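Local coordinates for protein NADPH Quinone Oxidoreductase (Streptococcus mutans, PDB 4F8Y) that probably reduces quinones, such as the bound menadione, with NADPH as electron donor, passing the electrons through its FAD, at residues A[128-131]-A[132-136]. Numbering follows the deposited sequence.
Sequences HNTP and SFAMP. With FAD (flavin-adenine dinucleotide), chain E; VK3 (menadione), chain H.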
loop_
_atom_site.group_PDB
_atom_site.type_symbol
_atom_site.label_atom_id
_atom_site.label_comp_id
_atom_site.label_asym_id
_atom_site.label_seq_id
_atom_site.Cartn_x
_atom_site.Cartn_y
_atom_site.Cartn_z
ATOM N N HIS A 128 3.242 -0.089 14.975
ATOM C CA HIS A 128 2.463 -1.317 14.777
ATOM C C HIS A 128 2.442 -2.186 16.046
ATOM O O HIS A 128 3.103 -1.864 17.032
ATOM C CB HIS A 128 2.968 -2.112 13.568
ATOM C CG HIS A 128 4.402 -2.534 13.674
ATOM N ND1 HIS A 128 4.803 -3.639 14.397
ATOM C CD2 HIS A 128 5.528 -2.003 13.142
ATOM C CE1 HIS A 128 6.115 -3.764 14.312
ATOM N NE2 HIS A 128 6.580 -2.787 13.554
ATOM N N ASN A 129 1.682 -3.280 16.013
ATOM C CA ASN A 129 1.491 -4.151 17.179
ATOM C C ASN A 129 2.289 -5.457 17.172
ATOM O O ASN A 129 2.093 -6.306 18.045
ATOM C CB ASN A 129 0.013 -4.499 17.325
ATOM C CG ASN A 129 -0.782 -3.383 17.904
ATOM O OD1 ASN A 129 -0.300 -2.658 18.775
ATOM N ND2 ASN A 129 -2.012 -3.229 17.440
ATOM N N THR A 130 3.178 -5.611 16.193
ATOM C CA THR A 130 3.967 -6.833 16.014
ATOM C C THR A 130 5.294 -6.736 16.775
ATOM O O THR A 130 5.900 -5.662 16.826
ATOM C CB THR A 130 4.225 -7.097 14.504
ATOM O OG1 THR A 130 2.978 -7.080 13.800
ATOM C CG2 THR A 130 4.893 -8.439 14.272
ATOM N N PRO A 131 5.736 -7.854 17.393
ATOM C CA PRO A 131 7.030 -7.917 18.092
ATOM C C PRO A 131 8.216 -7.585 17.187
ATOM O O PRO A 131 8.211 -7.924 16.017
ATOM C CB PRO A 131 7.103 -9.376 18.555
ATOM C CG PRO A 131 5.682 -9.786 18.714
ATOM C CD PRO A 131 4.930 -9.069 17.621
ATOM N N SER A 132 9.230 -6.931 17.736
ATOM C CA SER A 132 10.353 -6.471 16.923
ATOM C C SER A 132 11.199 -7.613 16.371
ATOM O O SER A 132 11.858 -7.461 15.337
ATOM C CB SER A 132 11.239 -5.512 17.718
ATOM O OG SER A 132 11.692 -6.136 18.905
ATOM N N PHE A 133 11.190 -8.751 17.060
ATOM C CA PHE A 133 11.984 -9.887 16.602
ATOM C C PHE A 133 11.458 -10.400 15.268
ATOM O O PHE A 133 12.209 -10.970 14.467
ATOM C CB PHE A 133 12.046 -11.007 17.652
ATOM C CG PHE A 133 10.773 -11.808 17.784
ATOM C CD1 PHE A 133 9.924 -11.610 18.860
ATOM C CD2 PHE A 133 10.442 -12.778 16.851
ATOM C CE1 PHE A 133 8.762 -12.354 18.986
ATOM C CE2 PHE A 133 9.283 -13.520 16.975
ATOM C CZ PHE A 133 8.441 -13.306 18.041
ATOM N N ALA A 134 10.171 -10.167 15.022
ATOM C CA ALA A 134 9.505 -10.678 13.833
ATOM C C ALA A 134 9.823 -9.829 12.613
ATOM O O ALA A 134 9.554 -10.232 11.484
ATOM C CB ALA A 134 8.008 -10.733 14.058
ATOM N N MET A 135 10.409 -8.660 12.845
ATOM C CA MET A 135 10.614 -7.681 11.779
ATOM C C MET A 135 11.482 -8.170 10.611
ATOM O O MET A 135 11.153 -7.920 9.453
ATOM C CB MET A 135 11.149 -6.371 12.355
ATOM C CG MET A 135 10.171 -5.651 13.280
ATOM S SD MET A 135 8.582 -5.270 12.505
ATOM C CE MET A 135 7.583 -6.625 13.112
ATOM N N PRO A 136 12.601 -8.859 10.904
ATOM C CA PRO A 136 13.387 -9.410 9.792
ATOM C C PRO A 136 12.623 -10.437 8.934
ATOM O O PRO A 136 13.112 -10.816 7.871
ATOM C CB PRO A 136 14.568 -10.089 10.504
ATOM C CG PRO A 136 14.701 -9.360 11.792
ATOM C CD PRO A 136 13.308 -8.972 12.194
HETATM P PA FAD E . -3.814 5.135 18.668
HETATM O O1A FAD E . -5.091 4.098 18.651
HETATM O O2A FAD E . -4.243 6.458 18.222
HETATM O O5B FAD E . -3.178 5.216 20.169
HETATM C C5B FAD E . -2.528 4.083 20.680
HETATM C C4B FAD E . -2.196 4.196 22.159
HETATM O O4B FAD E . -1.289 5.284 22.540
HETATM C C3B FAD E . -3.428 4.437 23.122
HETATM O O3B FAD E . -3.619 3.587 24.216
HETATM C C2B FAD E . -3.380 5.935 23.354
HETATM O O2B FAD E . -4.232 6.472 24.329
HETATM C C1B FAD E . -1.918 6.105 23.482
HETATM N N9A FAD E . -1.428 7.478 23.401
HETATM C C8A FAD E . -1.914 8.482 22.664
HETATM N N7A FAD E . -1.122 9.596 22.883
HETATM C C5A FAD E . -0.134 9.244 23.773
HETATM C C6A FAD E . 0.905 9.949 24.330
HETATM N N6A FAD E . 1.099 11.349 23.987
HETATM N N1A FAD E . 1.736 9.352 25.193
HETATM C C2A FAD E . 1.559 8.049 25.524
HETATM N N3A FAD E . 0.528 7.353 24.970
HETATM C C4A FAD E . -0.309 7.953 24.100
HETATM N N1 FAD E . -0.455 -3.625 13.356
HETATM C C2 FAD E . 0.279 -4.971 13.252
HETATM O O2 FAD E . 1.490 -5.053 13.928
HETATM N N3 FAD E . 0.349 -5.451 11.777
HETATM C C4 FAD E . -0.885 -5.280 10.791
HETATM O O4 FAD E . -0.533 -5.348 9.450
HETATM C C4X FAD E . -1.765 -4.050 11.107
HETATM N N5 FAD E . -2.919 -3.701 10.285
HETATM C C5X FAD E . -3.881 -2.700 10.707
HETATM C C6 FAD E . -4.913 -2.366 9.796
HETATM C C7 FAD E . -5.836 -1.422 10.146
HETATM C C7M FAD E . -6.943 -1.047 9.164
HETATM C C8 FAD E . -5.759 -0.818 11.354
HETATM C C8M FAD E . -6.784 0.241 11.747
HETATM C C9 FAD E . -4.759 -1.145 12.231
HETATM C C9A FAD E . -3.803 -2.122 11.878
HETATM N N10 FAD E . -2.754 -2.438 12.821
HETATM C C10 FAD E . -1.705 -3.420 12.519
HETATM C "C1'" FAD E . -2.604 -1.651 14.027
HETATM C "C2'" FAD E . -1.861 -0.322 13.895
HETATM O "O2'" FAD E . -0.575 -0.385 13.328
HETATM C "C3'" FAD E . -1.937 0.495 15.169
HETATM O "O3'" FAD E . -3.246 0.732 15.597
HETATM C "C4'" FAD E . -1.138 1.776 15.026
HETATM O "O4'" FAD E . 0.123 1.606 14.461
HETATM C "C5'" FAD E . -1.064 2.583 16.301
HETATM O "O5'" FAD E . -0.824 3.927 16.056
HETATM P P FAD E . -2.120 4.913 16.245
HETATM O O1P FAD E . -1.621 6.470 16.065
HETATM O O2P FAD E . -3.158 4.557 15.279
HETATM O O3P FAD E . -2.598 4.492 17.767
HETATM C C1K VK3 H . -4.461 -6.416 11.772
HETATM O O1K VK3 H . -5.604 -5.840 11.203
HETATM C C2K VK3 H . -3.697 -7.446 11.009
HETATM C C3K VK3 H . -2.576 -8.031 11.570
HETATM C C4K VK3 H . -2.154 -7.646 12.871
HETATM O O4K VK3 H . -1.018 -8.267 13.426
HETATM C C5K VK3 H . -2.892 -6.649 13.604
HETATM C C6K VK3 H . -2.490 -6.248 14.905
HETATM C C7K VK3 H . -3.201 -5.296 15.592
HETATM C C8K VK3 H . -4.405 -4.670 14.983
HETATM C C9K VK3 H . -4.792 -5.061 13.732
HETATM C C10 VK3 H . -4.060 -6.040 13.016
HETATM C C11 VK3 H . -1.796 -9.102 10.805
#
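M135 folds back on H128, so that its thioether packs against H128, T130 and P131 within the loop that carries FAD-binding residues. With CG beside the backbone N (chi1 -65°), the chain leaves CB, skirts the carbonyl of P131 at CG, and bends at chi2 and again at chi3. M135 SD then reaches the imidazole, 3.4 Å from H128 NE2 and oblique to the ring, a sulfur-aromatic contact. The methyl M135 CE ends in a tight niche, 3.2 Å from P131 O and 3.4 Å from T130 CG2, the latter closer than usual for two carbons.

In the turn itself A134 N donates to P131 O (3.1 Å), and M135 N to S132 O continues the 3-10 pattern of 132-134; F133 lies alongside P131, its CE1 against the proline CB.

On the side toward the cofactor, H128 ND1 accepts the N-H of T130 almost exactly in the ring plane, which fixes the imidazole's rotation, while Y141 meets that ring edge-to-face. FAD O2 accepts two hydrogen bonds here, from N129 N at 2.7 Å and a short one from T130 OG1 at 2.5 Å, an arrangement that would be expected to polarise the C2 carbonyl; Y141 OH, also hydrogen-bonded to T130 OG1, helps place that hydroxyl. N129 ND2, hydrogen-bonded to E167, lies close to menadione C7K. Such a loop, following parallel strand 120-127 and cradling the pyrimidine end of the isoalloxazine, belongs to the FAD site of a flavodoxin-like quinone reductase.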